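Long-range contacts in type I site-specific restriction-modification system, R (Restriction) subunit (Vibrio vulnificus, PDB 3H1T), which probably binds ATP and DNA as the motor and DNA-cleavage subunit of a type I restriction enzyme, here as a fragment with both helicase domains: residues V194-M205 and A332-P341; A372-I380 and K549-G559. All coordinates share one frame; numbering follows the deposited sequence.

From the N terminus the chain first builds a separate mixed sheet, then enters the first of two RecA-like helicase domains. Interaction 1 joins strand 200-205 to strand 333-338 and closes a loop of 126 residues within that domain. The chain then crosses to the second domain, where interaction 2 joins strand 374-381 to strand 552-556 and closes a loop of 168 residues. The two loops follow one another; they neither nest nor cross. Both contacts pair the first strand of a domain's sheet with a parallel strand that arrives much later, and both sit inside the sheet. The centres of interactions 1 and 2 are about 33 Å apart, on opposite sides of the chain's centre.

Interaction 1: V194-M205 and A332-P341; sequences VLQGKKRSLITM and AFQIGMTATP
The Phe333 ring is held by CH-pi contacts with Val194 CG1 on one face and Lys199 CG on the opposite face. Val194 CG1 lies 3.9 Å from the Phe333 ring centroid, offset toward the rim; Lys199 CG is 4.2 Å from that centroid, over the centre. Lys198 O approaches the ring edge near its plane, 3.2 Å from Phe333 CD2. Water 1 lies at the same edge; it donates to Lys198 O and bonds Ser201 OG. The ring packs against the turn after helix 181-195, where Gly197 forms a Schellman motif. Arg200 CD touches Gln334 OE1 as the two chains run side by side; Gln334 OE1 bonds Tyr352 OH.

Strands 200-205 and 333-338 are adjacent parallel inner strands of the first RecA-like domain. The first leads into the P-loop, and the second ends in the Thr338-Ala339-Thr340 sequence of helicase motif III. Gly336 N donates to Ser201 O at 2.7 Å, and Ile203 N to Gly336 O at 2.8 Å. Leu202 CD1 lies against the Gly336 carbonyl.

On the same face as Leu202, Thr204 and Thr338 lie side by side. With Thr338 OG1 anti to the backbone N (chi1 -171°), Thr338 CG2 faces Thr204 OG1, at 3.5 Å. Thr204 OG1 pairs with Tyr350, and Thr338 OG1 with Glu310 of the DECH motif. On the other face Ile203 CD1 meets Ile335 CG2 at 3.7 Å.

Interaction 2: A372-I380 and K549-G559; sequences APYRVHRVI and KLWFNIIDYTG
Tyr374 and Phe552 begin the parallel pairing of strands 374-381 and 552-556 in the second RecA-like domain. Tyr374 CB lies over one face of the Phe552 ring, 3.6 Å from its centroid, while Ala372 O meets the ring edge in plane. Phe552 CG stands between its backbone N and carbonyl carbon (chi1 68°), which brings the ring against Tyr374 CB. The two rings meet obliquely.

On the other side of the sheet Arg375 CZ lies 4.0 Å from the centroid of the Trp551 six-membered ring, a cation-pi contact with the guanidinium tilted 39° to the indole.

These strands are inner members of the helicase C-terminal sheet. Ile554 N donates to Arg375 O and Asp556 N to His377 O, both at 2.8 Å. His377 NE2 makes only a weak bond to Asn553 OD1, at 3.3 Å, but water 2 bridges the same two atoms. His377 ND1 also bonds Asp578 and Asn553 ND2 bonds Asn520, limiting rotation of both groups.

Alongside the Tyr557 ring, Val379 CB is 3.8 Å from Tyr557 CD1. At the strand end Asp556 OD1 accepts from Thr558 N, forming an Asx turn, and from Thr558 OG1. Water 3 bridges Val379 O and Tyr557 O.

Interaction 1: V194-M205 and A332-P341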
loop_
_atom_site.group_PDB
_atom_site.type_symbol
_atom_site.label_atom_id
_atom_site.label_comp_id
_atom_site.label_asym_id
_atom_site.label_seq_id
_atom_site.Cartn_x
_atom_site.Cartn_y
_atom_site.Cartn_z
ATOM N N VAL A 194 16.346 7.200 -10.669
ATOM C CA VAL A 194 17.751 6.858 -10.531
ATOM C C VAL A 194 18.500 7.121 -11.827
ATOM O O VAL A 194 19.591 7.681 -11.823
ATOM C CB VAL A 194 17.905 5.373 -10.129
ATOM C CG1 VAL A 194 19.355 4.980 -10.115
ATOM C CG2 VAL A 194 17.296 5.161 -8.760
ATOM N N LEU A 195 17.898 6.745 -12.946
ATOM C CA LEU A 195 18.548 6.958 -14.228
ATOM C C LEU A 195 18.713 8.438 -14.551
ATOM O O LEU A 195 19.597 8.794 -15.330
ATOM C CB LEU A 195 17.773 6.263 -15.356
ATOM C CG LEU A 195 17.605 4.742 -15.180
ATOM C CD1 LEU A 195 16.897 4.135 -16.401
ATOM C CD2 LEU A 195 18.972 4.100 -14.987
ATOM N N GLN A 196 17.885 9.295 -13.949
ATOM C CA GLN A 196 17.947 10.745 -14.191
ATOM C C GLN A 196 18.913 11.436 -13.221
ATOM O O GLN A 196 19.137 12.648 -13.294
ATOM C CB GLN A 196 16.565 11.379 -14.019
ATOM C CG GLN A 196 15.458 10.751 -14.826
ATOM C CD GLN A 196 14.109 11.339 -14.470
ATOM O OE1 GLN A 196 13.698 11.327 -13.309
ATOM N NE2 GLN A 196 13.407 11.852 -15.468
ATOM N N GLY A 197 19.458 10.656 -12.297
ATOM C CA GLY A 197 20.389 11.201 -11.335
ATOM C C GLY A 197 19.784 11.816 -10.086
ATOM O O GLY A 197 20.395 12.685 -9.467
ATOM N N LYS A 198 18.581 11.391 -9.715
ATOM C CA LYS A 198 17.939 11.876 -8.496
ATOM C C LYS A 198 18.439 10.988 -7.373
ATOM O O LYS A 198 17.992 9.848 -7.224
ATOM C CB LYS A 198 16.412 11.772 -8.615
ATOM C CG LYS A 198 15.763 13.005 -9.196
ATOM C CD LYS A 198 14.443 12.714 -9.905
ATOM C CE LYS A 198 14.511 13.225 -11.338
ATOM N NZ LYS A 198 15.519 14.327 -11.416
ATOM N N LYS A 199 19.375 11.505 -6.592
ATOM C CA LYS A 199 19.962 10.756 -5.497
ATOM C C LYS A 199 19.081 10.649 -4.257
ATOM O O LYS A 199 19.528 10.157 -3.225
ATOM C CB LYS A 199 21.321 11.384 -5.137
ATOM C CG LYS A 199 22.428 11.127 -6.164
ATOM C CD LYS A 199 23.392 12.294 -6.248
ATOM C CE LYS A 199 22.742 13.489 -6.936
ATOM N NZ LYS A 199 23.647 14.687 -7.017
ATOM N N ARG A 200 17.820 11.051 -4.342
ATOM C CA ARG A 200 16.978 11.012 -3.148
ATOM C C ARG A 200 15.490 10.977 -3.557
ATOM O O ARG A 200 14.939 12.019 -3.917
ATOM C CB ARG A 200 17.302 12.286 -2.324
ATOM C CG ARG A 200 17.191 12.215 -0.781
ATOM C CD ARG A 200 18.485 11.730 -0.074
ATOM N NE ARG A 200 19.499 12.764 0.210
ATOM C CZ ARG A 200 19.331 13.827 1.008
ATOM N NH1 ARG A 200 18.173 14.043 1.619
ATOM N NH2 ARG A 200 20.343 14.666 1.223
ATOM N N SER A 201 14.835 9.813 -3.517
ATOM C CA SER A 201 13.411 9.730 -3.903
ATOM C C SER A 201 12.471 9.124 -2.852
ATOM O O SER A 201 12.856 8.237 -2.084
ATOM C CB SER A 201 13.221 8.906 -5.187
ATOM O OG SER A 201 14.215 9.158 -6.161
ATOM N N LEU A 202 11.221 9.579 -2.847
ATOM C CA LEU A 202 10.242 9.065 -1.893
ATOM C C LEU A 202 9.024 8.400 -2.562
ATOM O O LEU A 202 8.551 8.841 -3.617
ATOM C CB LEU A 202 9.764 10.197 -0.976
ATOM C CG LEU A 202 8.887 9.780 0.208
ATOM C CD1 LEU A 202 9.635 8.742 1.063
ATOM C CD2 LEU A 202 8.529 11.018 1.039
ATOM N N ILE A 203 8.535 7.326 -1.941
ATOM C CA ILE A 203 7.370 6.595 -2.423
ATOM C C ILE A 203 6.436 6.394 -1.241
ATOM O O ILE A 203 6.855 5.898 -0.203
ATOM C CB ILE A 203 7.738 5.200 -2.937
ATOM C CG1 ILE A 203 8.857 5.299 -3.967
ATOM C CG2 ILE A 203 6.519 4.547 -3.544
ATOM C CD1 ILE A 203 9.485 3.978 -4.315
ATOM N N THR A 204 5.178 6.787 -1.392
ATOM C CA THR A 204 4.201 6.614 -0.331
ATOM C C THR A 204 3.186 5.560 -0.755
ATOM O O THR A 204 2.530 5.684 -1.791
ATOM C CB THR A 204 3.451 7.922 -0.022
ATOM O OG1 THR A 204 4.396 8.962 0.234
ATOM C CG2 THR A 204 2.558 7.742 1.201
HETATM N N MSE A 205 3.077 4.513 0.048
HETATM C CA MSE A 205 2.147 3.434 -0.231
HETATM C C MSE A 205 1.466 3.021 1.066
HETATM O O MSE A 205 2.131 2.808 2.079
HETATM C CB MSE A 205 2.884 2.230 -0.824
HETATM C CG MSE A 205 3.376 2.380 -2.269
HETATM SE SE MSE A 205 4.379 0.809 -2.867
HETATM C CE MSE A 205 2.911 -0.259 -3.492
ATOM N N ALA A 332 25.424 7.402 -2.209
ATOM C CA ALA A 332 24.667 6.244 -2.677
ATOM C C ALA A 332 23.251 6.720 -2.970
ATOM O O ALA A 332 22.688 7.511 -2.203
ATOM C CB ALA A 332 24.650 5.147 -1.608
ATOM N N PHE A 333 22.683 6.274 -4.090
ATOM C CA PHE A 333 21.318 6.674 -4.423
ATOM C C PHE A 333 20.453 6.164 -3.285
ATOM O O PHE A 333 20.689 5.070 -2.764
ATOM C CB PHE A 333 20.836 6.054 -5.738
ATOM C CG PHE A 333 21.237 6.826 -6.966
ATOM C CD1 PHE A 333 22.508 6.680 -7.516
ATOM C CD2 PHE A 333 20.336 7.692 -7.586
ATOM C CE1 PHE A 333 22.885 7.373 -8.669
ATOM C CE2 PHE A 333 20.702 8.407 -8.755
ATOM C CZ PHE A 333 21.981 8.242 -9.296
ATOM N N GLN A 334 19.452 6.948 -2.899
ATOM C CA GLN A 334 18.582 6.562 -1.799
ATOM C C GLN A 334 17.089 6.630 -2.108
ATOM O O GLN A 334 16.580 7.684 -2.500
ATOM C CB GLN A 334 18.902 7.443 -0.586
ATOM C CG GLN A 334 20.308 7.227 -0.025
ATOM C CD GLN A 334 20.704 8.272 0.991
ATOM O OE1 GLN A 334 19.853 8.825 1.693
ATOM N NE2 GLN A 334 22.004 8.546 1.089
ATOM N N ILE A 335 16.388 5.509 -1.930
ATOM C CA ILE A 335 14.939 5.461 -2.160
ATOM C C ILE A 335 14.236 5.203 -0.840
ATOM O O ILE A 335 14.423 4.160 -0.201
ATOM C CB ILE A 335 14.485 4.319 -3.152
ATOM C CG1 ILE A 335 14.795 4.708 -4.593
ATOM C CG2 ILE A 335 12.974 4.074 -3.035
ATOM C CD1 ILE A 335 16.243 4.754 -4.861
ATOM N N GLY A 336 13.427 6.157 -0.426
ATOM C CA GLY A 336 12.697 5.992 0.807
ATOM C C GLY A 336 11.238 5.648 0.563
ATOM O O GLY A 336 10.582 6.176 -0.346
HETATM N N MSE A 337 10.713 4.738 1.370
HETATM C CA MSE A 337 9.320 4.355 1.252
HETATM C C MSE A 337 8.677 4.665 2.595
HETATM O O MSE A 337 9.293 4.472 3.640
HETATM C CB MSE A 337 9.198 2.869 0.916
HETATM C CG MSE A 337 10.071 2.433 -0.257
HETATM SE SE MSE A 337 9.555 0.751 -1.044
HETATM C CE MSE A 337 10.154 -0.477 0.338
ATOM N N THR A 338 7.443 5.162 2.563
ATOM C CA THR A 338 6.721 5.499 3.778
ATOM C C THR A 338 5.279 5.084 3.576
ATOM O O THR A 338 4.824 4.971 2.442
ATOM C CB THR A 338 6.822 7.021 4.082
ATOM O OG1 THR A 338 6.292 7.287 5.389
ATOM C CG2 THR A 338 6.061 7.839 3.046
ATOM N N ALA A 339 4.556 4.837 4.659
ATOM C CA ALA A 339 3.167 4.410 4.545
ATOM C C ALA A 339 2.152 5.517 4.849
ATOM O O ALA A 339 0.953 5.326 4.691
ATOM C CB ALA A 339 2.925 3.207 5.459
ATOM N N THR A 340 2.632 6.674 5.273
ATOM C CA THR A 340 1.742 7.779 5.587
ATOM C C THR A 340 2.124 8.987 4.734
ATOM O O THR A 340 3.302 9.208 4.462
ATOM C CB THR A 340 1.819 8.113 7.102
ATOM O OG1 THR A 340 3.097 8.659 7.410
ATOM C CG2 THR A 340 1.664 6.835 7.927
ATOM N N PRO A 341 1.128 9.773 4.280
ATOM C CA PRO A 341 1.392 10.950 3.448
ATOM C C PRO A 341 1.877 12.134 4.281
ATOM O O PRO A 341 1.876 12.076 5.502
ATOM C CB PRO A 341 0.043 11.214 2.813
ATOM C CG PRO A 341 -0.882 10.940 3.950
ATOM C CD PRO A 341 -0.321 9.623 4.512
HETATM O O HOH W 1 17.035 8.034 -5.849
#

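Interaction 2: A372-I380 and K549-G559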
loop_
_atom_site.group_PDB
_atom_site.type_symbol
_atom_site.label_atom_id
_atom_site.label_comp_id
_atom_site.label_asym_id
_atom_site.label_seq_id
_atom_site.Cartn_x
_atom_site.Cartn_y
_atom_site.Cartn_z
ATOM N N ALA A 372 -9.166 -3.391 2.494
ATOM C CA ALA A 372 -10.512 -3.519 3.036
ATOM C C ALA A 372 -11.200 -2.262 3.552
ATOM O O ALA A 372 -10.577 -1.404 4.166
ATOM C CB ALA A 372 -10.519 -4.596 4.123
ATOM N N PRO A 373 -12.506 -2.129 3.287
ATOM C CA PRO A 373 -13.275 -0.964 3.759
ATOM C C PRO A 373 -13.576 -1.094 5.270
ATOM O O PRO A 373 -13.400 -2.170 5.837
ATOM C CB PRO A 373 -14.524 -1.001 2.867
ATOM C CG PRO A 373 -14.691 -2.477 2.593
ATOM C CD PRO A 373 -13.281 -2.903 2.299
ATOM N N TYR A 374 -14.046 -0.035 5.922
ATOM C CA TYR A 374 -14.280 -0.115 7.363
ATOM C C TYR A 374 -15.483 0.660 7.893
ATOM O O TYR A 374 -15.967 1.593 7.254
ATOM C CB TYR A 374 -13.016 0.376 8.085
ATOM C CG TYR A 374 -12.570 1.761 7.632
ATOM C CD1 TYR A 374 -13.175 2.914 8.140
ATOM C CD2 TYR A 374 -11.602 1.916 6.627
ATOM C CE1 TYR A 374 -12.830 4.174 7.657
ATOM C CE2 TYR A 374 -11.262 3.174 6.146
ATOM C CZ TYR A 374 -11.875 4.294 6.659
ATOM O OH TYR A 374 -11.517 5.520 6.146
ATOM N N ARG A 375 -15.960 0.249 9.065
ATOM C CA ARG A 375 -17.060 0.925 9.745
ATOM C C ARG A 375 -16.498 1.547 11.013
ATOM O O ARG A 375 -15.688 0.928 11.701
ATOM C CB ARG A 375 -18.166 -0.050 10.158
ATOM C CG ARG A 375 -19.099 -0.476 9.058
ATOM C CD ARG A 375 -18.453 -1.489 8.139
ATOM N NE ARG A 375 -19.271 -1.743 6.955
ATOM C CZ ARG A 375 -20.448 -2.365 6.969
ATOM N NH1 ARG A 375 -20.965 -2.815 8.112
ATOM N NH2 ARG A 375 -21.125 -2.518 5.837
ATOM N N VAL A 376 -16.900 2.770 11.326
ATOM C CA VAL A 376 -16.431 3.375 12.550
ATOM C C VAL A 376 -17.568 3.419 13.570
ATOM O O VAL A 376 -18.691 3.801 13.254
ATOM C CB VAL A 376 -15.913 4.817 12.355
ATOM C CG1 VAL A 376 -15.482 5.378 13.708
ATOM C CG2 VAL A 376 -14.753 4.843 11.385
ATOM N N HIS A 377 -17.270 2.983 14.787
ATOM C CA HIS A 377 -18.229 2.993 15.881
ATOM C C HIS A 377 -17.528 3.792 16.958
ATOM O O HIS A 377 -16.641 3.281 17.646
ATOM C CB HIS A 377 -18.509 1.576 16.382
ATOM C CG HIS A 377 -19.010 0.644 15.323
ATOM N ND1 HIS A 377 -20.128 0.911 14.566
ATOM C CD2 HIS A 377 -18.549 -0.558 14.903
ATOM C CE1 HIS A 377 -20.337 -0.088 13.724
ATOM N NE2 HIS A 377 -19.393 -0.992 13.910
ATOM N N ARG A 378 -17.885 5.066 17.056
ATOM C CA ARG A 378 -17.312 5.975 18.036
ATOM C C ARG A 378 -18.136 5.759 19.312
ATOM O O ARG A 378 -19.373 5.728 19.266
ATOM C CB ARG A 378 -17.447 7.412 17.510
ATOM C CG ARG A 378 -16.597 8.466 18.189
ATOM C CD ARG A 378 -16.012 9.457 17.165
ATOM N NE ARG A 378 -16.919 9.777 16.064
ATOM C CZ ARG A 378 -18.084 10.401 16.216
ATOM N NH1 ARG A 378 -18.481 10.776 17.426
ATOM N NH2 ARG A 378 -18.865 10.640 15.167
ATOM N N VAL A 379 -17.459 5.572 20.438
ATOM C CA VAL A 379 -18.151 5.360 21.697
ATOM C C VAL A 379 -17.714 6.391 22.711
ATOM O O VAL A 379 -16.550 6.413 23.108
ATOM C CB VAL A 379 -17.846 3.982 22.280
ATOM C CG1 VAL A 379 -18.709 3.749 23.515
ATOM C CG2 VAL A 379 -18.095 2.922 21.230
ATOM N N ILE A 380 -18.630 7.254 23.133
ATOM C CA ILE A 380 -18.264 8.259 24.107
ATOM C C ILE A 380 -18.950 8.010 25.449
ATOM O O ILE A 380 -20.095 7.537 25.529
ATOM C CB ILE A 380 -18.607 9.696 23.613
ATOM C CG1 ILE A 380 -18.046 10.727 24.597
ATOM C CG2 ILE A 380 -20.115 9.890 23.546
ATOM C CD1 ILE A 380 -16.537 10.769 24.672
ATOM N N LYS A 549 -12.810 -12.563 5.118
ATOM C CA LYS A 549 -12.355 -11.232 5.492
ATOM C C LYS A 549 -12.524 -10.245 4.340
ATOM O O LYS A 549 -11.722 -10.238 3.404
ATOM C CB LYS A 549 -10.890 -11.288 5.929
ATOM C CG LYS A 549 -10.242 -9.924 6.103
ATOM C CD LYS A 549 -11.031 -9.069 7.075
ATOM C CE LYS A 549 -10.447 -7.674 7.189
ATOM N NZ LYS A 549 -9.035 -7.704 7.661
ATOM N N LEU A 550 -13.565 -9.416 4.411
ATOM C CA LEU A 550 -13.825 -8.421 3.368
ATOM C C LEU A 550 -13.839 -6.970 3.842
ATOM O O LEU A 550 -13.614 -6.060 3.047
ATOM C CB LEU A 550 -15.144 -8.733 2.658
ATOM C CG LEU A 550 -15.093 -10.044 1.878
ATOM C CD1 LEU A 550 -16.461 -10.396 1.308
ATOM C CD2 LEU A 550 -14.060 -9.905 0.783
ATOM N N TRP A 551 -14.117 -6.754 5.122
ATOM C CA TRP A 551 -14.132 -5.408 5.693
ATOM C C TRP A 551 -13.889 -5.517 7.188
ATOM O O TRP A 551 -13.836 -6.621 7.722
ATOM C CB TRP A 551 -15.480 -4.713 5.422
ATOM C CG TRP A 551 -16.664 -5.475 5.924
ATOM C CD1 TRP A 551 -17.282 -6.528 5.312
ATOM C CD2 TRP A 551 -17.334 -5.292 7.177
ATOM N NE1 TRP A 551 -18.294 -7.016 6.107
ATOM C CE2 TRP A 551 -18.344 -6.278 7.260
ATOM C CE3 TRP A 551 -17.177 -4.396 8.242
ATOM C CZ2 TRP A 551 -19.196 -6.391 8.369
ATOM C CZ3 TRP A 551 -18.027 -4.507 9.344
ATOM C CH2 TRP A 551 -19.020 -5.502 9.398
ATOM N N PHE A 552 -13.728 -4.385 7.864
ATOM C CA PHE A 552 -13.503 -4.421 9.303
ATOM C C PHE A 552 -14.100 -3.249 10.073
ATOM O O PHE A 552 -14.513 -2.250 9.481
ATOM C CB PHE A 552 -12.005 -4.502 9.608
ATOM C CG PHE A 552 -11.242 -3.264 9.258
ATOM C CD1 PHE A 552 -10.986 -2.928 7.921
ATOM C CD2 PHE A 552 -10.746 -2.441 10.263
ATOM C CE1 PHE A 552 -10.239 -1.788 7.598
ATOM C CE2 PHE A 552 -10.002 -1.300 9.951
ATOM C CZ PHE A 552 -9.746 -0.970 8.621
ATOM N N ASN A 553 -14.140 -3.387 11.398
ATOM C CA ASN A 553 -14.673 -2.369 12.301
ATOM C C ASN A 553 -13.582 -1.671 13.081
ATOM O O ASN A 553 -12.583 -2.276 13.440
ATOM C CB ASN A 553 -15.618 -2.996 13.346
ATOM C CG ASN A 553 -16.725 -3.785 12.743
ATOM O OD1 ASN A 553 -17.665 -3.222 12.187
ATOM N ND2 ASN A 553 -16.628 -5.103 12.834
ATOM N N ILE A 554 -13.793 -0.390 13.340
ATOM C CA ILE A 554 -12.887 0.387 14.159
ATOM C C ILE A 554 -13.754 0.905 15.299
ATOM O O ILE A 554 -14.563 1.812 15.107
ATOM C CB ILE A 554 -12.292 1.579 13.405
ATOM C CG1 ILE A 554 -11.312 1.097 12.324
ATOM C CG2 ILE A 554 -11.573 2.491 14.378
ATOM C CD1 ILE A 554 -10.730 2.262 11.479
ATOM N N ILE A 555 -13.637 0.275 16.463
ATOM C CA ILE A 555 -14.389 0.691 17.638
ATOM C C ILE A 555 -13.490 1.692 18.379
ATOM O O ILE A 555 -12.382 1.352 18.805
ATOM C CB ILE A 555 -14.720 -0.514 18.548
ATOM C CG1 ILE A 555 -15.649 -1.505 17.841
ATOM C CG2 ILE A 555 -15.432 -0.040 19.783
ATOM C CD1 ILE A 555 -14.993 -2.344 16.762
ATOM N N ASP A 556 -13.958 2.934 18.494
ATOM C CA ASP A 556 -13.204 4.028 19.129
ATOM C C ASP A 556 -13.738 4.429 20.514
ATOM O O ASP A 556 -14.791 5.071 20.622
ATOM C CB ASP A 556 -13.243 5.253 18.199
ATOM C CG ASP A 556 -12.238 6.327 18.581
ATOM O OD1 ASP A 556 -11.546 6.183 19.608
ATOM O OD2 ASP A 556 -12.142 7.329 17.844
ATOM N N TYR A 557 -12.998 4.076 21.564
ATOM C CA TYR A 557 -13.389 4.381 22.944
ATOM C C TYR A 557 -12.753 5.660 23.460
ATOM O O TYR A 557 -13.066 6.107 24.566
ATOM C CB TYR A 557 -13.003 3.218 23.866
ATOM C CG TYR A 557 -13.880 1.999 23.687
ATOM C CD1 TYR A 557 -15.214 2.017 24.100
ATOM C CD2 TYR A 557 -13.388 0.838 23.084
ATOM C CE1 TYR A 557 -16.035 0.919 23.914
ATOM C CE2 TYR A 557 -14.211 -0.275 22.887
ATOM C CZ TYR A 557 -15.532 -0.223 23.306
ATOM O OH TYR A 557 -16.346 -1.306 23.130
ATOM N N THR A 558 -11.855 6.242 22.674
ATOM C CA THR A 558 -11.206 7.478 23.078
ATOM C C THR A 558 -12.206 8.625 22.956
ATOM O O THR A 558 -12.115 9.625 23.670
ATOM C CB THR A 558 -9.975 7.793 22.180
ATOM O OG1 THR A 558 -10.416 8.182 20.872
ATOM C CG2 THR A 558 -9.093 6.566 22.047
ATOM N N GLY A 559 -13.170 8.472 22.054
ATOM C CA GLY A 559 -14.160 9.509 21.856
ATOM C C GLY A 559 -13.534 10.739 21.227
ATOM O O GLY A 559 -13.784 11.872 21.658
HETATM O O HOH W 2 -20.372 -3.132 12.327
HETATM O O HOH W 3 -15.641 6.142 25.604
#